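Local coordinates for protein PrgZ (Enterococcus faecalis, PDB 4FAJ) that binds a peptide pheromone as a membrane-anchored extracellular receptor of the solute-binding protein 5 family, and probably serves in peptide uptake across the membrane, at residues T314-T319 against G468-Y473; G365-E370 against S478-F483; K379-E384 against E513-E518. One frame throughout, in Å; residues are numbered along the deposited sequence.

Overall arrangement
Interaction 1 is a buried strand pairing, held by backbone hydrogen bonds near the centre of the chain and beside the bound peptide. Interaction 2, its centre about 9 Å from that of interaction 1, is also buried but almost wholly apolar: a loop meets the short helix that follows strand 464-470. Interaction 3, centred about 9 Å from interaction 2 and about 16 Å from interaction 1, joins a later part of the same loop to helix 510-524; its buried lysine and phenylalanine are bordered by the exposed Asn383 and the partly exposed Glu384. Interaction 2 touches both others. The chemistry passes from backbone pairing through hydrocarbon contact to a lysine-centred polar cluster.

Interaction 1 of 3, residues T314-T319 against G468-Y473; sequences TLMANT and GWQADY
Three backbone hydrogen bonds tie 314-319 to 468-473. The straightest runs from Ala471 N to Ala317 O, 2.9 Å with 166° at the hydrogen, and arrives almost along the C=O axis. Thr319 and Trp469 form an antiparallel hydrogen-bonded pair through Thr319 N to Trp469 O (3.0 Å) and Trp469 N to Thr319 O (3.0 Å). Trp469 O takes a second, weak bond from Asn318 ND2 at 2.9 Å, so this one carbonyl is met by both a backbone and a side-chain N-H. The torsion of Asn318 allows this: CG stands anti to the backbone N (chi1 177°), which brings ND2 within reach of Trp469 O.

On the same face of the sheet Asn318 and Gln470 form the neighbouring non-hydrogen-bonded pair. Their side chains cross at about a right angle, the amide planes 74° apart, and are bridged by one water that donates to Asn318 OD1 (2.9 Å) and to Gln470 OE1 (2.6 Å). The Gln470 chain bends at chi2, bringing OE1 to 3.6 Å from Met316 CB, while the sulfur end of Met316 leads off elsewhere. Past the last bridge, at the turn, Ala317 CB and Ala471 CB meet at 4.1 Å.

Ala317 is the centre of an inverse gamma turn, where strand 311-324 turns a corner. The bound peptide lies along 468-472 and beside Asn318: Asn318 ND2 also donates to one of its polar side chains, and Asp472 OD1 bonds its backbone. The arrangement is the end of a strand that lines the peptide-binding cleft, where the ligand pairs in antiparallel fashion with Gly468 and Trp469 and extends the sheet, as in OppA-type receptors.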
ATOM      1  N   THR A 314      -2.178 -11.789 -12.060  1.00 18.01           N
ATOM      2  CA  THR A 314      -2.963 -11.873 -10.835  1.00 18.42           C
ATOM      3  C   THR A 314      -3.490 -10.479 -10.521  1.00 17.52           C
ATOM      4  O   THR A 314      -2.705  -9.535 -10.423  1.00 17.12           O
ATOM      5  CB  THR A 314      -2.109 -12.373  -9.653  1.00 18.41           C
ATOM      6  OG1 THR A 314      -1.383 -13.546 -10.036  1.00 19.96           O
ATOM      7  CG2 THR A 314      -3.008 -12.696  -8.418  1.00 19.02           C
ATOM      8  N   LEU A 315      -4.810 -10.347 -10.385  1.00 16.79           N
ATOM      9  CA  LEU A 315      -5.448  -9.045 -10.176  1.00 16.52           C
ATOM     10  C   LEU A 315      -5.296  -8.631  -8.725  1.00 16.11           C
ATOM     11  O   LEU A 315      -5.552  -9.429  -7.825  1.00 16.02           O
ATOM     12  CB  LEU A 315      -6.939  -9.098 -10.541  1.00 16.93           C
ATOM     13  CG  LEU A 315      -7.699  -7.769 -10.514  1.00 17.21           C
ATOM     14  CD1 LEU A 315      -7.168  -6.838 -11.605  1.00 18.30           C
ATOM     15  CD2 LEU A 315      -9.207  -8.004 -10.689  1.00 19.33           C
ATOM     16  N   MET A 316      -4.861  -7.392  -8.506  1.00 15.80           N
ATOM     17  CA  MET A 316      -4.595  -6.873  -7.164  1.00 15.18           C
ATOM     18  C   MET A 316      -5.679  -5.884  -6.718  1.00 14.32           C
ATOM     19  O   MET A 316      -6.314  -5.248  -7.551  1.00 13.24           O
ATOM     20  CB  MET A 316      -3.264  -6.151  -7.148  1.00 15.87           C
ATOM     21  CG  MET A 316      -2.067  -6.990  -7.546  1.00 17.40           C
ATOM     22  SD  MET A 316      -1.558  -8.103  -6.218  1.00 19.83           S
ATOM     23  CE  MET A 316      -2.041  -9.670  -6.910  1.00 18.86           C
ATOM     24  N   ALA A 317      -5.852  -5.747  -5.397  1.00 13.55           N
ATOM     25  CA  ALA A 317      -6.772  -4.751  -4.808  1.00 13.00           C
ATOM     26  C   ALA A 317      -6.059  -3.401  -4.726  1.00 12.44           C
ATOM     27  O   ALA A 317      -5.798  -2.865  -3.641  1.00 11.77           O
ATOM     28  CB  ALA A 317      -7.256  -5.213  -3.416  1.00 12.14           C
ATOM     29  N   ASN A 318      -5.765  -2.844  -5.898  1.00 11.70           N
ATOM     30  CA  ASN A 318      -4.794  -1.763  -6.030  1.00 11.55           C
ATOM     31  C   ASN A 318      -5.274  -0.839  -7.152  1.00 11.69           C
ATOM     32  O   ASN A 318      -5.368  -1.259  -8.294  1.00 12.27           O
ATOM     33  CB  ASN A 318      -3.432  -2.425  -6.310  1.00 11.11           C
ATOM     34  CG  ASN A 318      -2.265  -1.454  -6.548  1.00 11.99           C
ATOM     35  OD1 ASN A 318      -1.188  -1.912  -6.969  1.00 11.90           O
ATOM     36  ND2 ASN A 318      -2.431  -0.156  -6.254  1.00 11.21           N
ATOM     37  N   THR A 319      -5.620   0.400  -6.801  1.00 11.85           N
ATOM     38  CA  THR A 319      -6.048   1.396  -7.772  1.00 11.90           C
ATOM     39  C   THR A 319      -4.915   2.415  -7.969  1.00 12.40           C
ATOM     40  O   THR A 319      -4.374   2.938  -6.991  1.00 12.55           O
ATOM     41  CB  THR A 319      -7.312   2.132  -7.286  1.00 12.00           C
ATOM     42  OG1 THR A 319      -8.391   1.189  -7.131  1.00 11.10           O
ATOM     43  CG2 THR A 319      -7.728   3.242  -8.283  1.00 10.61           C
ATOM     44  N   GLY A 468      -0.799   5.433  -6.339  1.00 15.53           N
ATOM     45  CA  GLY A 468      -1.892   4.526  -6.027  1.00 15.30           C
ATOM     46  C   GLY A 468      -1.874   3.967  -4.625  1.00 14.95           C
ATOM     47  O   GLY A 468      -0.990   4.274  -3.816  1.00 14.43           O
ATOM     48  N   TRP A 469      -2.882   3.147  -4.345  1.00 14.43           N
ATOM     49  CA  TRP A 469      -3.064   2.538  -3.035  1.00 14.09           C
ATOM     50  C   TRP A 469      -3.401   1.082  -3.258  1.00 14.00           C
ATOM     51  O   TRP A 469      -4.235   0.766  -4.129  1.00 13.54           O
ATOM     52  CB  TRP A 469      -4.219   3.226  -2.301  1.00 14.46           C
ATOM     53  CG  TRP A 469      -4.418   2.739  -0.869  1.00 14.22           C
ATOM     54  CD1 TRP A 469      -5.371   1.873  -0.413  1.00 13.95           C
ATOM     55  CD2 TRP A 469      -3.642   3.113   0.261  1.00 12.83           C
ATOM     56  NE1 TRP A 469      -5.229   1.682   0.945  1.00 13.57           N
ATOM     57  CE2 TRP A 469      -4.174   2.436   1.384  1.00 13.71           C
ATOM     58  CE3 TRP A 469      -2.535   3.945   0.436  1.00 12.69           C
ATOM     59  CZ2 TRP A 469      -3.635   2.577   2.661  1.00 12.20           C
ATOM     60  CZ3 TRP A 469      -2.006   4.095   1.714  1.00 13.37           C
ATOM     61  CH2 TRP A 469      -2.549   3.407   2.805  1.00 12.41           C
ATOM     62  N   GLN A 470      -2.749   0.191  -2.508  1.00 13.86           N
ATOM     63  CA  GLN A 470      -3.213  -1.190  -2.399  1.00 14.51           C
ATOM     64  C   GLN A 470      -3.865  -1.379  -1.035  1.00 13.77           C
ATOM     65  O   GLN A 470      -3.277  -1.012  -0.019  1.00 13.32           O
ATOM     66  CB  GLN A 470      -2.087  -2.206  -2.562  1.00 14.83           C
ATOM     67  CG  GLN A 470      -2.521  -3.630  -2.146  1.00 17.70           C
ATOM     68  CD  GLN A 470      -1.886  -4.726  -2.944  1.00 21.56           C
ATOM     69  OE1 GLN A 470      -1.838  -4.656  -4.171  1.00 23.53           O
ATOM     70  NE2 GLN A 470      -1.432  -5.793  -2.254  1.00 22.57           N
ATOM     71  N   ALA A 471      -5.059  -1.972  -1.022  1.00 13.51           N
ATOM     72  CA  ALA A 471      -5.777  -2.204   0.222  1.00 13.70           C
ATOM     73  C   ALA A 471      -4.876  -2.954   1.185  1.00 13.71           C
ATOM     74  O   ALA A 471      -4.153  -3.852   0.772  1.00 13.50           O
ATOM     75  CB  ALA A 471      -7.032  -3.019  -0.017  1.00 13.68           C
ATOM     76  N   ASP A 472      -4.924  -2.564   2.453  1.00 14.18           N
ATOM     77  CA  ASP A 472      -4.207  -3.261   3.517  1.00 14.99           C
ATOM     78  C   ASP A 472      -5.079  -4.387   4.075  1.00 14.92           C
ATOM     79  O   ASP A 472      -4.560  -5.364   4.602  1.00 15.73           O
ATOM     80  CB  ASP A 472      -3.833  -2.287   4.647  1.00 15.27           C
ATOM     81  CG  ASP A 472      -2.803  -1.259   4.234  1.00 16.96           C
ATOM     82  OD1 ASP A 472      -1.862  -1.593   3.467  1.00 18.72           O
ATOM     83  OD2 ASP A 472      -2.938  -0.096   4.683  1.00 19.92           O
ATOM     84  N   TYR A 473      -6.400  -4.231   3.975  1.00 15.46           N
ATOM     85  CA  TYR A 473      -7.372  -5.257   4.398  1.00 15.58           C
ATOM     86  C   TYR A 473      -8.645  -5.183   3.524  1.00 16.23           C
ATOM     87  O   TYR A 473      -8.876  -4.170   2.860  1.00 15.62           O
ATOM     88  CB  TYR A 473      -7.712  -5.118   5.895  1.00 15.52           C
ATOM     89  CG  TYR A 473      -8.108  -3.717   6.333  1.00 15.52           C
ATOM     90  CD1 TYR A 473      -7.145  -2.734   6.562  1.00 16.70           C
ATOM     91  CD2 TYR A 473      -9.445  -3.380   6.512  1.00 16.64           C
ATOM     92  CE1 TYR A 473      -7.510  -1.451   6.942  1.00 15.78           C
ATOM     93  CE2 TYR A 473      -9.820  -2.100   6.920  1.00 16.39           C
ATOM     94  CZ  TYR A 473      -8.862  -1.146   7.129  1.00 17.09           C
ATOM     95  OH  TYR A 473      -9.253   0.129   7.507  1.00 19.71           O
TER
HETATM   96  O   HOH W   1      -0.053  -4.455  -6.097  1.00 20.30           O

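Interaction 2 of 3, residues G365-E370 against S478-F483; sequences GVVPKE and SFLANF. With ZN (zinc ion), chain H.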
ATOM      1  N   GLY A 365     -14.318   2.941 -10.166  1.00 13.43           N
ATOM      2  CA  GLY A 365     -14.495   3.854  -9.043  1.00 13.10           C
ATOM      3  C   GLY A 365     -13.179   3.938  -8.294  1.00 13.02           C
ATOM      4  O   GLY A 365     -12.143   3.453  -8.778  1.00 12.67           O
ATOM      5  N   VAL A 366     -13.203   4.542  -7.112  1.00 12.99           N
ATOM      6  CA  VAL A 366     -12.010   4.601  -6.260  1.00 13.32           C
ATOM      7  C   VAL A 366     -11.644   3.188  -5.781  1.00 13.41           C
ATOM      8  O   VAL A 366     -10.470   2.807  -5.789  1.00 13.96           O
ATOM      9  CB  VAL A 366     -12.252   5.542  -5.061  1.00 13.46           C
ATOM     10  CG1 VAL A 366     -11.169   5.437  -4.015  1.00 13.39           C
ATOM     11  CG2 VAL A 366     -12.416   7.008  -5.553  1.00 13.36           C
ATOM     12  N   VAL A 367     -12.655   2.431  -5.365  1.00 12.91           N
ATOM     13  CA  VAL A 367     -12.455   1.106  -4.781  1.00 12.89           C
ATOM     14  C   VAL A 367     -12.348   0.087  -5.907  1.00 13.13           C
ATOM     15  O   VAL A 367     -13.142   0.137  -6.850  1.00 12.97           O
ATOM     16  CB  VAL A 367     -13.613   0.707  -3.836  1.00 13.11           C
ATOM     17  CG1 VAL A 367     -13.417  -0.704  -3.309  1.00 11.45           C
ATOM     18  CG2 VAL A 367     -13.713   1.688  -2.676  1.00 13.27           C
ATOM     19  N   PRO A 368     -11.338  -0.803  -5.841  1.00 13.57           N
ATOM     20  CA  PRO A 368     -11.178  -1.831  -6.868  1.00 13.87           C
ATOM     21  C   PRO A 368     -12.165  -2.998  -6.771  1.00 14.13           C
ATOM     22  O   PRO A 368     -12.761  -3.218  -5.734  1.00 13.05           O
ATOM     23  CB  PRO A 368      -9.758  -2.336  -6.640  1.00 13.88           C
ATOM     24  CG  PRO A 368      -9.469  -2.072  -5.194  1.00 13.96           C
ATOM     25  CD  PRO A 368     -10.244  -0.841  -4.841  1.00 13.62           C
ATOM     26  N   LYS A 369     -12.309  -3.735  -7.873  1.00 15.40           N
ATOM     27  CA  LYS A 369     -13.179  -4.913  -7.922  1.00 16.51           C
ATOM     28  C   LYS A 369     -12.511  -6.119  -7.270  1.00 17.23           C
ATOM     29  O   LYS A 369     -11.275  -6.169  -7.137  1.00 16.05           O
ATOM     30  CB  LYS A 369     -13.534  -5.251  -9.377  1.00 17.81           C
ATOM     31  CG  LYS A 369     -14.396  -4.213 -10.043  1.00 19.87           C
ATOM     32  CD  LYS A 369     -14.340  -4.273 -11.575  1.00 25.30           C
ATOM     33  CE  LYS A 369     -15.520  -4.954 -12.192  1.00 29.65           C
ATOM     34  NZ  LYS A 369     -15.556  -4.638 -13.673  1.00 33.12           N
ATOM     35  N   GLU A 370     -13.349  -7.080  -6.877  1.00 18.29           N
ATOM     36  CA  GLU A 370     -12.932  -8.385  -6.335  1.00 19.49           C
ATOM     37  C   GLU A 370     -12.224  -8.293  -4.987  1.00 19.43           C
ATOM     38  O   GLU A 370     -11.500  -9.203  -4.613  1.00 19.77           O
ATOM     39  CB  GLU A 370     -12.019  -9.165  -7.308  1.00 20.22           C
ATOM     40  CG  GLU A 370     -12.392  -9.108  -8.769  1.00 23.69           C
ATOM     41  CD  GLU A 370     -13.790  -9.570  -9.046  1.00 28.40           C
ATOM     42  OE1 GLU A 370     -14.319 -10.424  -8.286  1.00 33.06           O
ATOM     43  OE2 GLU A 370     -14.364  -9.087 -10.051  1.00 33.52           O
ATOM     44  N   SER A 478     -10.365   0.827   3.775  1.00 14.39           N
ATOM     45  CA  SER A 478      -8.901   0.912   3.580  1.00 14.62           C
ATOM     46  C   SER A 478      -8.578   1.991   2.529  1.00 14.72           C
ATOM     47  O   SER A 478      -7.660   2.797   2.720  1.00 14.27           O
ATOM     48  CB  SER A 478      -8.294  -0.443   3.198  1.00 15.18           C
ATOM     49  OG  SER A 478      -6.886  -0.326   3.006  1.00 16.37           O
ATOM     50  N   PHE A 479      -9.377   2.048   1.456  1.00 13.98           N
ATOM     51  CA  PHE A 479      -9.241   3.112   0.457  1.00 13.55           C
ATOM     52  C   PHE A 479      -9.839   4.454   0.870  1.00 13.56           C
ATOM     53  O   PHE A 479      -9.191   5.502   0.734  1.00 13.59           O
ATOM     54  CB  PHE A 479      -9.904   2.693  -0.851  1.00 14.20           C
ATOM     55  CG  PHE A 479      -9.043   1.816  -1.703  1.00 13.56           C
ATOM     56  CD1 PHE A 479      -8.974   0.465  -1.458  1.00 13.77           C
ATOM     57  CD2 PHE A 479      -8.291   2.355  -2.744  1.00 13.87           C
ATOM     58  CE1 PHE A 479      -8.175  -0.357  -2.229  1.00 12.16           C
ATOM     59  CE2 PHE A 479      -7.489   1.523  -3.538  1.00 12.14           C
ATOM     60  CZ  PHE A 479      -7.430   0.186  -3.262  1.00 12.97           C
ATOM     61  N   LEU A 480     -11.087   4.423   1.338  1.00 12.78           N
ATOM     62  CA  LEU A 480     -11.869   5.646   1.523  1.00 13.27           C
ATOM     63  C   LEU A 480     -11.342   6.524   2.666  1.00 13.66           C
ATOM     64  O   LEU A 480     -11.417   7.761   2.589  1.00 14.13           O
ATOM     65  CB  LEU A 480     -13.375   5.320   1.663  1.00 13.23           C
ATOM     66  CG  LEU A 480     -14.010   4.548   0.490  1.00 13.14           C
ATOM     67  CD1 LEU A 480     -15.463   4.096   0.792  1.00 14.17           C
ATOM     68  CD2 LEU A 480     -13.984   5.376  -0.817  1.00 15.86           C
ATOM     69  N   ALA A 481     -10.749   5.904   3.688  1.00 13.92           N
ATOM     70  CA  ALA A 481     -10.118   6.663   4.786  1.00 14.78           C
ATOM     71  C   ALA A 481      -9.010   7.615   4.311  1.00 15.33           C
ATOM     72  O   ALA A 481      -8.764   8.639   4.945  1.00 15.85           O
ATOM     73  CB  ALA A 481      -9.562   5.705   5.852  1.00 15.02           C
ATOM     74  N   ASN A 482      -8.368   7.304   3.183  1.00 15.46           N
ATOM     75  CA  ASN A 482      -7.281   8.143   2.661  1.00 15.73           C
ATOM     76  C   ASN A 482      -7.711   9.517   2.165  1.00 16.30           C
ATOM     77  O   ASN A 482      -6.867  10.378   1.957  1.00 16.40           O
ATOM     78  CB  ASN A 482      -6.542   7.429   1.529  1.00 16.36           C
ATOM     79  CG  ASN A 482      -5.886   6.150   1.985  1.00 17.03           C
ATOM     80  OD1 ASN A 482      -5.569   5.984   3.158  1.00 19.20           O
ATOM     81  ND2 ASN A 482      -5.713   5.224   1.063  1.00 21.49           N
ATOM     82  N   PHE A 483      -9.008   9.707   1.929  1.00 15.97           N
ATOM     83  CA  PHE A 483      -9.511  10.989   1.480  1.00 16.88           C
ATOM     84  C   PHE A 483     -10.212  11.782   2.574  1.00 17.43           C
ATOM     85  O   PHE A 483     -10.784  12.843   2.299  1.00 17.63           O
ATOM     86  CB  PHE A 483     -10.366  10.776   0.221  1.00 16.61           C
ATOM     87  CG  PHE A 483      -9.601  10.056  -0.850  1.00 16.84           C
ATOM     88  CD1 PHE A 483      -8.612  10.722  -1.566  1.00 18.98           C
ATOM     89  CD2 PHE A 483      -9.770   8.695  -1.050  1.00 16.57           C
ATOM     90  CE1 PHE A 483      -7.846  10.046  -2.520  1.00 18.87           C
ATOM     91  CE2 PHE A 483      -9.012   8.019  -1.996  1.00 17.88           C
ATOM     92  CZ  PHE A 483      -8.053   8.694  -2.726  1.00 18.22           C
TER
HETATM   93 ZN    ZN H 606     -16.359  -9.907  -9.963  1.00 72.13          ZN
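Ser478 OG is the best-held polar atom, gripped twice: Asp472 N donates a hydrogen bond to it, and Trp469 NE1 adds a weak one. Both donors lie in 468-473, so they tie the helix to that segment rather than to 365-370. At the far end of the loop Glu370 OE2 binds a zinc ion at 2.2 Å, well away from the helix, and Glu370 N is bonded to Asp380 OD2.

The contact itself is almost all hydrocarbon, an apolar core joining the loop after strand 361-362 to helix 477-480. Pro368 and Phe479 reach toward each other tip to tip, and Pro368 CD lies over one face of the Phe479 ring, 3.6 Å from its centroid and 24° off the normal, a CH-pi contact. The approach is close: Pro368 CD to Phe479 CE1 is 3.4 Å, with the methylene displaced toward the ring's rim.

Val366 CG1, anti to the backbone N (chi1 169°), meets Phe483 CE2 tip to tip at 3.9 Å and Leu480 CD2 at 4.3 Å. Val367 works with the other branch: CG2, anti to the carbonyl carbon, comes within 4.1 Å of Leu480 CD2, the two side chains crossing at about a right angle, and within 4.3 Å of Phe479 CB. Leu480 CD2 therefore touches a methyl of each valine, and Phe479 touches Val366, Val367 and Pro368.

Strand 311-324 flanks the contact: Val366 O is bonded to Thr319 OG1, and Phe479 also packs on Thr319. Trp469 of strand 464-470 meets the Phe479 ring edge-to-face, while helix 510-524 bonds Val367 N through Glu518 OE2 and places Leu521 against Val366 and Phe483 and Leu514 against Leu480.

Interaction 3 of 3, residues K379-E384 against E513-E518; sequences KDFANE and ELKKAE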
ATOM      1  N   LYS A 379     -22.571  -9.175  -2.896  1.00 24.20           N
ATOM      2  CA  LYS A 379     -22.243  -8.320  -4.042  1.00 22.98           C
ATOM      3  C   LYS A 379     -20.898  -7.610  -3.824  1.00 20.41           C
ATOM      4  O   LYS A 379     -20.605  -7.158  -2.723  1.00 19.01           O
ATOM      5  CB  LYS A 379     -23.317  -7.251  -4.264  1.00 23.55           C
ATOM      6  CG  LYS A 379     -24.686  -7.737  -4.697  1.00 26.48           C
ATOM      7  CD  LYS A 379     -25.652  -6.532  -4.697  1.00 28.96           C
ATOM      8  CE  LYS A 379     -27.021  -6.869  -5.256  1.00 31.12           C
ATOM      9  NZ  LYS A 379     -27.689  -5.640  -5.748  1.00 31.92           N
ATOM     10  N   ASP A 380     -20.101  -7.524  -4.885  1.00 18.64           N
ATOM     11  CA  ASP A 380     -18.871  -6.725  -4.906  1.00 17.41           C
ATOM     12  C   ASP A 380     -19.236  -5.277  -4.577  1.00 16.28           C
ATOM     13  O   ASP A 380     -20.234  -4.777  -5.088  1.00 16.22           O
ATOM     14  CB  ASP A 380     -18.228  -6.822  -6.308  1.00 17.31           C
ATOM     15  CG  ASP A 380     -16.795  -6.322  -6.352  1.00 17.13           C
ATOM     16  OD1 ASP A 380     -16.445  -5.355  -5.641  1.00 16.00           O
ATOM     17  OD2 ASP A 380     -16.008  -6.872  -7.148  1.00 16.94           O
ATOM     18  N   PHE A 381     -18.447  -4.613  -3.730  1.00 15.10           N
ATOM     19  CA  PHE A 381     -18.653  -3.180  -3.413  1.00 15.11           C
ATOM     20  C   PHE A 381     -18.518  -2.311  -4.664  1.00 15.15           C
ATOM     21  O   PHE A 381     -19.229  -1.301  -4.845  1.00 14.85           O
ATOM     22  CB  PHE A 381     -17.629  -2.714  -2.370  1.00 14.35           C
ATOM     23  CG  PHE A 381     -17.806  -1.283  -1.923  1.00 14.28           C
ATOM     24  CD1 PHE A 381     -18.670  -0.963  -0.889  1.00 13.84           C
ATOM     25  CD2 PHE A 381     -17.073  -0.258  -2.506  1.00 13.70           C
ATOM     26  CE1 PHE A 381     -18.813   0.352  -0.454  1.00 12.70           C
ATOM     27  CE2 PHE A 381     -17.248   1.063  -2.090  1.00 14.22           C
ATOM     28  CZ  PHE A 381     -18.122   1.353  -1.058  1.00 12.19           C
ATOM     29  N   ALA A 382     -17.575  -2.694  -5.517  1.00 15.37           N
ATOM     30  CA  ALA A 382     -17.295  -1.954  -6.742  1.00 15.71           C
ATOM     31  C   ALA A 382     -18.201  -2.467  -7.872  1.00 16.47           C
ATOM     32  O   ALA A 382     -17.737  -3.087  -8.818  1.00 17.48           O
ATOM     33  CB  ALA A 382     -15.812  -2.106  -7.090  1.00 14.86           C
ATOM     34  N   ASN A 383     -19.502  -2.215  -7.769  1.00 17.68           N
ATOM     35  CA  ASN A 383     -20.456  -2.757  -8.742  1.00 18.47           C
ATOM     36  C   ASN A 383     -21.171  -1.710  -9.592  1.00 18.46           C
ATOM     37  O   ASN A 383     -22.193  -2.006 -10.225  1.00 18.53           O
ATOM     38  CB  ASN A 383     -21.469  -3.664  -8.046  1.00 19.61           C
ATOM     39  CG  ASN A 383     -22.322  -2.937  -7.038  1.00 21.27           C
ATOM     40  OD1 ASN A 383     -22.053  -1.800  -6.657  1.00 24.28           O
ATOM     41  ND2 ASN A 383     -23.359  -3.615  -6.574  1.00 28.16           N
ATOM     42  N   GLU A 384     -20.627  -0.492  -9.602  1.00 17.46           N
ATOM     43  CA  GLU A 384     -21.174   0.607 -10.393  1.00 17.58           C
ATOM     44  C   GLU A 384     -20.073   1.231 -11.230  1.00 17.09           C
ATOM     45  O   GLU A 384     -18.953   1.412 -10.751  1.00 17.38           O
ATOM     46  CB  GLU A 384     -21.769   1.680  -9.476  1.00 17.77           C
ATOM     47  CG  GLU A 384     -23.062   1.292  -8.818  1.00 18.75           C
ATOM     48  CD  GLU A 384     -23.632   2.406  -7.964  1.00 19.85           C
ATOM     49  OE1 GLU A 384     -23.815   3.524  -8.486  1.00 19.24           O
ATOM     50  OE2 GLU A 384     -23.913   2.165  -6.773  1.00 22.37           O
ATOM     51  N   GLU A 513     -23.655   3.523   3.125  1.00 17.58           N
ATOM     52  CA  GLU A 513     -23.141   4.850   3.456  1.00 17.67           C
ATOM     53  C   GLU A 513     -21.743   5.063   2.904  1.00 16.41           C
ATOM     54  O   GLU A 513     -21.436   6.150   2.412  1.00 16.40           O
ATOM     55  CB  GLU A 513     -23.181   5.107   4.965  1.00 17.87           C
ATOM     56  CG  GLU A 513     -24.594   5.109   5.534  1.00 20.07           C
ATOM     57  CD  GLU A 513     -25.479   6.167   4.913  1.00 23.38           C
ATOM     58  OE1 GLU A 513     -25.244   7.365   5.178  1.00 23.78           O
ATOM     59  OE2 GLU A 513     -26.415   5.800   4.165  1.00 26.53           O
ATOM     60  N   LEU A 514     -20.903   4.034   2.972  1.00 15.04           N
ATOM     61  CA  LEU A 514     -19.578   4.100   2.361  1.00 14.47           C
ATOM     62  C   LEU A 514     -19.662   4.249   0.844  1.00 13.89           C
ATOM     63  O   LEU A 514     -18.840   4.936   0.253  1.00 12.69           O
ATOM     64  CB  LEU A 514     -18.736   2.870   2.708  1.00 14.50           C
ATOM     65  CG  LEU A 514     -18.335   2.696   4.177  1.00 15.14           C
ATOM     66  CD1 LEU A 514     -17.404   1.474   4.328  1.00 16.57           C
ATOM     67  CD2 LEU A 514     -17.690   3.951   4.749  1.00 16.28           C
ATOM     68  N   LYS A 515     -20.654   3.629   0.211  1.00 13.51           N
ATOM     69  CA  LYS A 515     -20.834   3.805  -1.235  1.00 13.81           C
ATOM     70  C   LYS A 515     -21.259   5.235  -1.556  1.00 14.05           C
ATOM     71  O   LYS A 515     -20.843   5.805  -2.574  1.00 13.77           O
ATOM     72  CB  LYS A 515     -21.833   2.795  -1.810  1.00 14.07           C
ATOM     73  CG  LYS A 515     -21.780   2.662  -3.338  1.00 14.81           C
ATOM     74  CD  LYS A 515     -20.441   2.079  -3.780  1.00 13.38           C
ATOM     75  CE  LYS A 515     -20.349   1.787  -5.242  1.00 14.25           C
ATOM     76  NZ  LYS A 515     -18.963   1.373  -5.590  1.00 13.18           N
ATOM     77  N   LYS A 516     -22.071   5.825  -0.681  1.00 14.64           N
ATOM     78  CA  LYS A 516     -22.443   7.227  -0.834  1.00 14.96           C
ATOM     79  C   LYS A 516     -21.196   8.103  -0.753  1.00 13.94           C
ATOM     80  O   LYS A 516     -21.070   9.066  -1.506  1.00 14.03           O
ATOM     81  CB  LYS A 516     -23.447   7.669   0.229  1.00 15.70           C
ATOM     82  CG  LYS A 516     -24.867   7.207   0.006  1.00 18.31           C
ATOM     83  CD  LYS A 516     -25.753   7.605   1.206  1.00 21.81           C
ATOM     84  CE  LYS A 516     -27.181   7.094   1.036  1.00 23.74           C
ATOM     85  NZ  LYS A 516     -27.996   7.289   2.283  1.00 25.91           N
ATOM     86  N   ALA A 517     -20.299   7.782   0.177  1.00 12.99           N
ATOM     87  CA  ALA A 517     -19.059   8.547   0.331  1.00 12.68           C
ATOM     88  C   ALA A 517     -18.235   8.457  -0.949  1.00 12.64           C
ATOM     89  O   ALA A 517     -17.783   9.470  -1.461  1.00 12.32           O
ATOM     90  CB  ALA A 517     -18.265   8.070   1.526  1.00 12.61           C
ATOM     91  N   GLU A 518     -18.065   7.252  -1.492  1.00 12.86           N
ATOM     92  CA  GLU A 518     -17.318   7.103  -2.755  1.00 13.19           C
ATOM     93  C   GLU A 518     -17.923   7.985  -3.849  1.00 13.56           C
ATOM     94  O   GLU A 518     -17.196   8.709  -4.548  1.00 13.24           O
ATOM     95  CB  GLU A 518     -17.276   5.637  -3.202  1.00 13.70           C
ATOM     96  CG  GLU A 518     -16.335   5.378  -4.366  1.00 14.30           C
ATOM     97  CD  GLU A 518     -16.373   3.953  -4.884  1.00 15.67           C
ATOM     98  OE1 GLU A 518     -17.339   3.230  -4.585  1.00 15.21           O
ATOM     99  OE2 GLU A 518     -15.439   3.570  -5.631  1.00 15.68           O
TER
HETATM  100  O   HOH W   2     -18.156   0.939  -8.310  1.00 11.01           O
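An Asx turn shapes the loop here, and Lys515 of helix 510-524 bonds the Phe381 carbonyl at the turn, which also accepts a weak bond from Asn383 N. Asp380 OD1 accepts from Ala382 N at 2.9 Å, met from above the carboxylate plane, and Ala382 is itself the centre of an inverse gamma turn. This folding presents Phe381 O to the helix.

The polar contacts converge on Lys515 NZ, which has three hydrogen-bonding partners. Lys515 NZ donates to Phe381 O at 2.8 Å, from above the carbonyl plane. Along its own helix, Lys515 NZ forms a salt bridge with Glu518 OE1 (2.7 Å), using the syn lone pair of that oxygen. Lys515 NZ also donates to a water at 2.9 Å, and that water donates to Glu384 O at 2.6 Å, linking the lysine to a second loop carbonyl. The carboxylate would be expected to favour the charged form of the buried lysine. Glu518 OE2 is bonded to Val367 N, so one carboxylate holds both the lysine and the adjoining loop; Glu384, sliding past Lys515, has its own salt bridge with Lys519.

The aromatic contacts use the same side chain. Lys515 leaves the backbone with CG anti to N (chi1 -164°), bends at chi2 and then runs extended over one face of Phe381, in the opposite direction to that residue. Lys515 CD stands 4.0 Å from the Phe381 ring centroid, a CH-pi contact, and Lys515 NZ lies 4.4 Å from it, 35° off the normal, an off-centre cation-pi contact. The apolar contact is Leu514 CB against Phe381 CE1; separately, the backbone C of Leu514 lies at the ring's edge. Trp511 also meets Phe381 edge-to-face. With the ring and carboxylate planes 19° apart, Glu518 OE1 approaches Phe381 CE2 to 3.3 Å.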